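PDB 4WCJ: polysaccharide deacetylase from Ammonifex degensii, which probably removes N-acetyl groups from poly-beta-1,6-N-acetyl-D-glucosamine as a zinc-binding family 4 carbohydrate esterase with a beta/alpha barrel. Local coordinates for residues E217-T221 with Q222-L226; E184-A187 with R188-C192; L62-L65 with R66-G69; D251-P254 with Q255-A258. All coordinates share one frame; numbering follows the deposited sequence.

Contact 1 of 4, residues E217-T221 with Q222-L226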
# COMPACT_ATOMS: atom_id res chain seq x y z
N GLU A 217 4.94 17.66 -2.92
CA GLU A 217 4.14 18.83 -3.22
C GLU A 217 3.26 18.59 -4.44
O GLU A 217 2.11 19.01 -4.47
CB GLU A 217 5.03 20.06 -3.42
CG GLU A 217 4.30 21.30 -3.90
CD GLU A 217 3.34 21.85 -2.87
OE1 GLU A 217 3.32 21.35 -1.72
OE2 GLU A 217 2.61 22.81 -3.20
N ILE A 218 3.80 17.90 -5.43
CA ILE A 218 3.02 17.56 -6.61
C ILE A 218 1.82 16.72 -6.18
O ILE A 218 0.67 16.99 -6.57
CB ILE A 218 3.87 16.82 -7.64
CG1 ILE A 218 4.87 17.79 -8.28
CG2 ILE A 218 2.98 16.19 -8.71
CD1 ILE A 218 5.91 17.10 -9.14
N LEU A 219 2.07 15.71 -5.34
CA LEU A 219 0.97 14.90 -4.81
C LEU A 219 -0.05 15.74 -4.04
O LEU A 219 -1.27 15.55 -4.18
CB LEU A 219 1.51 13.79 -3.92
CG LEU A 219 2.40 12.78 -4.63
CD1 LEU A 219 2.96 11.76 -3.64
CD2 LEU A 219 1.65 12.10 -5.76
N ARG A 220 0.42 16.68 -3.23
CA ARG A 220 -0.49 17.49 -2.43
C ARG A 220 -1.39 18.31 -3.34
O ARG A 220 -2.62 18.33 -3.16
CB ARG A 220 0.27 18.42 -1.48
CG ARG A 220 -0.63 19.10 -0.45
CD ARG A 220 0.08 20.26 0.23
NE ARG A 220 0.39 21.34 -0.70
CZ ARG A 220 -0.45 22.31 -1.04
NH1 ARG A 220 -1.68 22.35 -0.52
NH2 ARG A 220 -0.08 23.25 -1.90
N THR A 221 -0.80 18.96 -4.33
CA THR A 221 -1.56 19.83 -5.22
C THR A 221 -2.49 19.02 -6.11
O THR A 221 -3.48 19.55 -6.62
CB THR A 221 -0.65 20.72 -6.10
OG1 THR A 221 0.04 19.91 -7.06
CG2 THR A 221 0.35 21.47 -5.24
N GLN A 222 -2.19 17.74 -6.30
CA GLN A 222 -3.08 16.89 -7.08
C GLN A 222 -4.11 16.18 -6.20
O GLN A 222 -4.80 15.27 -6.65
CB GLN A 222 -2.28 15.88 -7.89
CG GLN A 222 -1.62 16.51 -9.09
CD GLN A 222 -1.10 15.50 -10.08
OE1 GLN A 222 -1.65 14.41 -10.21
NE2 GLN A 222 -0.02 15.85 -10.77
N GLY A 223 -4.19 16.60 -4.94
CA GLY A 223 -5.30 16.22 -4.09
C GLY A 223 -5.16 14.99 -3.22
O GLY A 223 -6.14 14.57 -2.60
N PHE A 224 -3.97 14.40 -3.15
CA PHE A 224 -3.78 13.22 -2.32
C PHE A 224 -3.82 13.56 -0.83
O PHE A 224 -3.28 14.59 -0.38
CB PHE A 224 -2.47 12.52 -2.70
CG PHE A 224 -2.55 11.80 -4.01
CD1 PHE A 224 -3.07 10.52 -4.07
CD2 PHE A 224 -2.18 12.44 -5.19
CE1 PHE A 224 -3.19 9.86 -5.28
CE2 PHE A 224 -2.28 11.78 -6.40
CZ PHE A 224 -2.79 10.49 -6.45
N SER A 225 -4.50 12.71 -0.06
CA SER A 225 -4.68 12.89 1.37
C SER A 225 -3.63 12.15 2.19
O SER A 225 -3.32 12.53 3.32
CB SER A 225 -6.07 12.43 1.79
OG SER A 225 -7.06 13.11 1.04
N LEU A 226 -3.10 11.06 1.63
CA LEU A 226 -2.05 10.29 2.27
C LEU A 226 -1.02 9.83 1.26
O LEU A 226 -1.37 9.40 0.16
CB LEU A 226 -2.61 9.07 3.01
CG LEU A 226 -3.51 9.32 4.22
CD1 LEU A 226 -4.10 8.00 4.68
CD2 LEU A 226 -2.76 10.03 5.36
O HOH W 1 -3.81 17.33 -1.12
O HOH W 2 0.83 18.94 -10.21
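L219 and F224 meet through both backbone and side chain where helix 213-221 ends. The backbone bonds form a Schellman motif: F224 N reaches back to L219 O over 3.1 Å, and G223 N bonds R220 O at 2.9 Å, coming from above the carbonyl plane. Q222 N keeps one more helical bond, to I218 O at 3.0 Å. G223 has a positive phi of 92°, where a side chain would collide with the carbonyl oxygen of Q222, so glycine suits the turn. Water 1 donates to both R220 O and F224 O and thereby ties the last helical turn to the chain beyond it.

The apolar contact is made by CD2 of L219, 3.9 Å from CD2 of F224. With chi1 at -73°, F224 has CG beside its backbone N, which sets the ring edge against L219 O. T186 and T190 of helix 179-197 also touch this ring. Cut back to an alanine, F224 would probably leave L219 CD2 without its aromatic neighbour and open a gap toward those two threonines.

Among the polar side chains, R220 grips E217 side-on in a salt bridge, NH2 to OE2 at 3.0 Å and NE to OE1 at 3.1 Å, one turn apart on the exposed surface. Q222 runs alongside I218 and its NE2 bonds A183 O.

The chemistry thus divides the work: backbone bonds satisfy the carbonyls of I218, L219 and R220 at the helix end, while the buried leucine and phenylalanine fasten that end to the protein interior.

Contact 2 of 4, residues E184-A187 with R188-C192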
# COMPACT_ATOMS: atom_id res chain seq x y z
N GLU A 184 2.74 14.64 -14.69
CA GLU A 184 1.89 14.20 -15.79
C GLU A 184 1.46 12.75 -15.59
O GLU A 184 0.29 12.40 -15.81
CB GLU A 184 2.60 14.38 -17.13
CG GLU A 184 2.51 15.80 -17.67
CD GLU A 184 3.67 16.19 -18.56
OE1 GLU A 184 4.66 15.43 -18.64
OE2 GLU A 184 3.59 17.28 -19.19
N ASP A 185 2.40 11.93 -15.15
CA ASP A 185 2.13 10.52 -14.88
C ASP A 185 1.11 10.36 -13.76
O ASP A 185 0.19 9.54 -13.84
CB ASP A 185 3.43 9.80 -14.51
CG ASP A 185 3.23 8.34 -14.21
OD1 ASP A 185 2.95 8.02 -13.03
OD2 ASP A 185 3.36 7.52 -15.14
N THR A 186 1.27 11.15 -12.70
CA THR A 186 0.35 11.12 -11.57
C THR A 186 -1.06 11.53 -11.98
O THR A 186 -2.03 10.90 -11.57
CB THR A 186 0.84 12.02 -10.41
OG1 THR A 186 2.16 11.60 -10.03
CG2 THR A 186 -0.08 11.89 -9.21
N ALA A 187 -1.16 12.57 -12.81
CA ALA A 187 -2.47 13.03 -13.27
C ALA A 187 -3.11 11.98 -14.16
O ALA A 187 -4.32 11.78 -14.12
CB ALA A 187 -2.35 14.35 -14.01
N ARG A 188 -2.30 11.31 -14.96
CA ARG A 188 -2.80 10.25 -15.82
C ARG A 188 -3.30 9.09 -14.97
O ARG A 188 -4.37 8.52 -15.22
CB ARG A 188 -1.72 9.77 -16.80
CG ARG A 188 -2.18 8.66 -17.75
CD ARG A 188 -1.09 8.29 -18.75
NE ARG A 188 -1.63 7.57 -19.90
CZ ARG A 188 -0.90 7.18 -20.95
NH1 ARG A 188 0.40 7.44 -20.99
NH2 ARG A 188 -1.47 6.54 -21.95
N GLY A 189 -2.54 8.77 -13.93
CA GLY A 189 -2.89 7.68 -13.04
C GLY A 189 -4.22 7.96 -12.36
O GLY A 189 -5.09 7.09 -12.30
N THR A 190 -4.40 9.17 -11.85
CA THR A 190 -5.65 9.47 -11.14
C THR A 190 -6.84 9.46 -12.10
O THR A 190 -7.92 8.95 -11.76
CB THR A 190 -5.58 10.83 -10.40
OG1 THR A 190 -5.40 11.90 -11.34
CG2 THR A 190 -4.44 10.82 -9.42
N ALA A 191 -6.63 9.98 -13.31
CA ALA A 191 -7.69 10.03 -14.32
C ALA A 191 -8.11 8.61 -14.68
O ALA A 191 -9.30 8.30 -14.80
CB ALA A 191 -7.22 10.77 -15.56
N CYS A 192 -7.11 7.74 -14.83
CA CYS A 192 -7.35 6.36 -15.22
C CYS A 192 -8.14 5.60 -14.16
O CYS A 192 -9.09 4.88 -14.47
CB CYS A 192 -6.03 5.66 -15.51
SG CYS A 192 -6.23 3.96 -16.05
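T190 lies against the carbonyls of T186 and A187, one turn back along helix 179-197, and this is the close-packed part of the contact. Its OG1 donates to A187 O at 3.0 Å, from above the carbonyl plane. A191 N bonds the same oxygen, also at 3.0 Å and from the same face, so A187 O is gripped by two donors. The chi1 of T190, 63°, places OG1 between the backbone N and the carbonyl carbon; that turns the hydroxyl back toward the helix and sets CG2 3.2 Å from T186 O. A threonine suits the position because one branch bonds the backbone while the methyl is left to pack, here facing the end of helix 213-221. T190 N meanwhile makes the regular helical bond to T186 O at 2.9 Å.

G189 belongs to the buried side as well, its N bonding D185 O at 2.8 Å. Near it D185, its CG anti to the backbone N (chi1 180°), turns away from the helix to accept from the backbone N atoms of Y159 and D160. T186 OG1 bonds F182 O.

The other side is looser. R188 N holds E184 O at 2.9 Å, but the side chain of R188 runs out extended from CG to NE, touching the helix only near CB and reaching Y159 in the loop beside it. Its NH1 stays 6.6 Å from D185 OD2, too far for a salt bridge. E184 is likewise exposed and makes a long, weak ion pair with R180.

The polar groups of the inner face are therefore spent on backbone partners, and D185 joins the helix to the loop that follows the zinc ligand H157.

Contact 3 of 4, residues L62-L65 with R66-G69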
# COMPACT_ATOMS: atom_id res chain seq x y z
N LEU A 62 -2.18 -12.82 9.61
CA LEU A 62 -3.41 -12.09 9.89
C LEU A 62 -4.08 -12.67 11.13
O LEU A 62 -4.50 -11.93 12.02
CB LEU A 62 -4.36 -12.16 8.69
CG LEU A 62 -3.79 -11.60 7.39
CD1 LEU A 62 -4.84 -11.67 6.28
CD2 LEU A 62 -3.31 -10.17 7.59
N ASP A 63 -4.15 -13.99 11.19
CA ASP A 63 -4.76 -14.67 12.32
C ASP A 63 -4.02 -14.34 13.62
O ASP A 63 -4.66 -14.06 14.63
CB ASP A 63 -4.79 -16.18 12.10
CG ASP A 63 -5.79 -16.59 11.03
OD1 ASP A 63 -6.67 -15.77 10.71
OD2 ASP A 63 -5.70 -17.72 10.52
N TYR A 64 -2.69 -14.36 13.59
CA TYR A 64 -1.93 -14.06 14.79
C TYR A 64 -2.22 -12.65 15.30
O TYR A 64 -2.47 -12.46 16.48
CB TYR A 64 -0.42 -14.22 14.56
CG TYR A 64 0.38 -13.88 15.79
CD1 TYR A 64 0.43 -14.75 16.87
CD2 TYR A 64 1.08 -12.68 15.88
CE1 TYR A 64 1.15 -14.44 18.00
CE2 TYR A 64 1.81 -12.36 17.01
CZ TYR A 64 1.84 -13.25 18.07
OH TYR A 64 2.57 -12.94 19.20
N LEU A 65 -2.20 -11.68 14.39
CA LEU A 65 -2.45 -10.29 14.76
C LEU A 65 -3.80 -10.14 15.44
O LEU A 65 -3.91 -9.53 16.50
CB LEU A 65 -2.37 -9.39 13.52
CG LEU A 65 -0.97 -9.02 13.03
CD1 LEU A 65 -1.05 -8.26 11.72
CD2 LEU A 65 -0.24 -8.20 14.08
N ARG A 66 -4.82 -10.73 14.83
CA ARG A 66 -6.17 -10.70 15.38
C ARG A 66 -6.23 -11.43 16.72
O ARG A 66 -6.82 -10.93 17.68
CB ARG A 66 -7.15 -11.33 14.38
CG ARG A 66 -8.58 -11.44 14.87
CD ARG A 66 -9.55 -11.40 13.69
NE ARG A 66 -9.73 -10.04 13.18
CZ ARG A 66 -10.36 -9.75 12.05
NH1 ARG A 66 -10.85 -10.73 11.30
NH2 ARG A 66 -10.48 -8.49 11.66
N GLN A 67 -5.60 -12.59 16.78
CA GLN A 67 -5.56 -13.41 17.99
C GLN A 67 -5.02 -12.64 19.20
O GLN A 67 -5.57 -12.75 20.29
CB GLN A 67 -4.70 -14.66 17.75
CG GLN A 67 -4.63 -15.62 18.93
CD GLN A 67 -3.67 -16.77 18.69
OE1 GLN A 67 -2.94 -16.79 17.70
NE2 GLN A 67 -3.67 -17.74 19.60
N VAL A 68 -3.96 -11.85 19.00
CA VAL A 68 -3.34 -11.12 20.11
C VAL A 68 -3.94 -9.72 20.26
O VAL A 68 -3.42 -8.88 21.00
CB VAL A 68 -1.81 -11.02 19.94
CG1 VAL A 68 -1.14 -10.79 21.28
CG2 VAL A 68 -1.26 -12.29 19.33
N GLY A 69 -5.04 -9.46 19.56
CA GLY A 69 -5.84 -8.28 19.85
C GLY A 69 -5.64 -7.05 18.98
O GLY A 69 -6.13 -5.97 19.33
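Y64 takes a methyl of V68 over one face of its ring, and together with R66 and L65 it carries this contact at the end of helix 55-67. The methyl, CG2, makes a CH-pi contact, 3.6 Å from the centroid and 18° off the ring normal. Y64 places its CG anti to the backbone N (chi1 178°), which lays the ring out along the helix above V68. The beta-branch of V68 brings CG2 under the ring, and a compact apolar methyl suits an aromatic face. Replacing Y64 with a serine would probably leave V68 CG2 without that face and open a gap toward W253 and A257 of helix 253-261.

R66 rests its CB on L62 O at 3.6 Å, while R66 N bonds that oxygen at 3.1 Å. The rest of its chain bends and leads away to F72, I117 and R115 O, the last bonded by NH1. D63, one turn back, makes a salt bridge to R115 NE through OD1.

L65, with CG beside its backbone N, is buried on F72 and on A260 of helix 253-261, as befits a leucine.

V68 is the first residue to leave helical geometry, and G69 follows at positive phi. With G69 N bonded to R66 O and V70 N to L65 O, the turn is a Schellman motif closing the helix.

Contact 4 of 4, residues D251-P254 with Q255-A258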
# COMPACT_ATOMS: atom_id res chain seq x y z
N ASP A 251 12.29 -11.35 7.99
CA ASP A 251 13.06 -10.66 9.03
C ASP A 251 12.28 -9.57 9.76
O ASP A 251 12.56 -9.28 10.93
CB ASP A 251 14.33 -10.06 8.43
CG ASP A 251 15.42 -11.10 8.23
OD1 ASP A 251 15.43 -12.10 8.98
OD2 ASP A 251 16.26 -10.90 7.33
N SER A 252 11.31 -8.96 9.08
CA SER A 252 10.57 -7.85 9.68
C SER A 252 9.34 -8.34 10.44
O SER A 252 8.88 -7.66 11.36
CB SER A 252 10.15 -6.85 8.61
OG SER A 252 9.22 -7.42 7.72
N TRP A 253 8.81 -9.49 10.05
CA TRP A 253 7.62 -10.02 10.71
C TRP A 253 7.79 -10.24 12.22
O TRP A 253 6.90 -9.87 12.98
CB TRP A 253 7.16 -11.33 10.06
CG TRP A 253 6.13 -12.01 10.90
CD1 TRP A 253 6.27 -13.18 11.60
CD2 TRP A 253 4.80 -11.54 11.18
NE1 TRP A 253 5.11 -13.48 12.27
CE2 TRP A 253 4.19 -12.49 12.03
CE3 TRP A 253 4.06 -10.42 10.78
CZ2 TRP A 253 2.89 -12.35 12.49
CZ3 TRP A 253 2.77 -10.28 11.24
CH2 TRP A 253 2.20 -11.24 12.08
N PRO A 254 8.92 -10.84 12.67
CA PRO A 254 9.08 -10.98 14.13
C PRO A 254 8.92 -9.67 14.89
O PRO A 254 8.38 -9.67 16.00
CB PRO A 254 10.52 -11.50 14.26
CG PRO A 254 10.74 -12.28 13.01
CD PRO A 254 9.99 -11.53 11.94
N GLN A 255 9.35 -8.57 14.29
CA GLN A 255 9.28 -7.26 14.93
C GLN A 255 7.84 -6.76 15.04
O GLN A 255 7.47 -6.15 16.04
CB GLN A 255 10.10 -6.24 14.14
CG GLN A 255 11.51 -6.71 13.85
CD GLN A 255 12.28 -7.05 15.11
OE1 GLN A 255 12.00 -6.52 16.18
NE2 GLN A 255 13.26 -7.95 14.98
N VAL A 256 7.06 -7.02 14.00
CA VAL A 256 5.65 -6.64 14.01
C VAL A 256 4.91 -7.50 15.02
O VAL A 256 4.12 -7.00 15.82
CB VAL A 256 5.02 -6.78 12.61
CG1 VAL A 256 3.50 -6.60 12.68
CG2 VAL A 256 5.64 -5.78 11.64
N ALA A 257 5.20 -8.80 15.00
CA ALA A 257 4.56 -9.77 15.89
C ALA A 257 4.87 -9.47 17.34
O ALA A 257 4.00 -9.56 18.20
CB ALA A 257 4.98 -11.19 15.53
N ALA A 258 6.13 -9.12 17.62
CA ALA A 258 6.54 -8.77 18.97
C ALA A 258 5.85 -7.49 19.43
O ALA A 258 5.41 -7.39 20.57
CB ALA A 258 8.05 -8.61 19.03
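W253 spreads its indole over A257, one turn further along the helix. CB of A257 lies beneath one face, offset toward the rim and 3.8 Å from CE2, in a CH-pi contact with the five-membered ring 27° off its normal. The CG of W253 stands anti to the backbone N (chi1 168°), which swings the indole forward along the helix and over the methyl. Alanine fits here because its small side chain allows the broad ring to lie close to the helix. The side chains of W253 and V256 cross at about a right angle, with V256 CG1 4.0 Å from W253 CZ3.

Backbone bonds set the spacing of these residues. A257 N points almost straight at W253 O over 2.8 Å, and V256 N bonds S252 O at 3.3 Å, lying in the carbonyl plane. P254 has no N-H to give, which suits the first turn of a helix, and its O takes A258 N at 2.8 Å.

S252 OG anchors the start of the helix to L247 O at the end of strand 242-247 and to T249 N in the loop after it. V256 packs on V246 of that strand, while W253 rests on Q61, Y64 and L65 of helix 55-67.

Along the chain the order is contact 3, contact 2, contact 1 and contact 4. They form two pairs on opposite sides of the chain's centre. Contacts 1 and 2 have centres 12 Å apart and touch, so the end of helix 213-221 is docked on helix 179-197, near the zinc site. Contacts 3 and 4, centres 13 Å apart, join helices 55-67 and 253-261, from near the two ends of the chain, through Y64, L65, W253 and A257. The pairs lie 31 to 37 Å apart, centre to centre, linked through the parallel strands of the beta/alpha barrel; the second lies away from the metal.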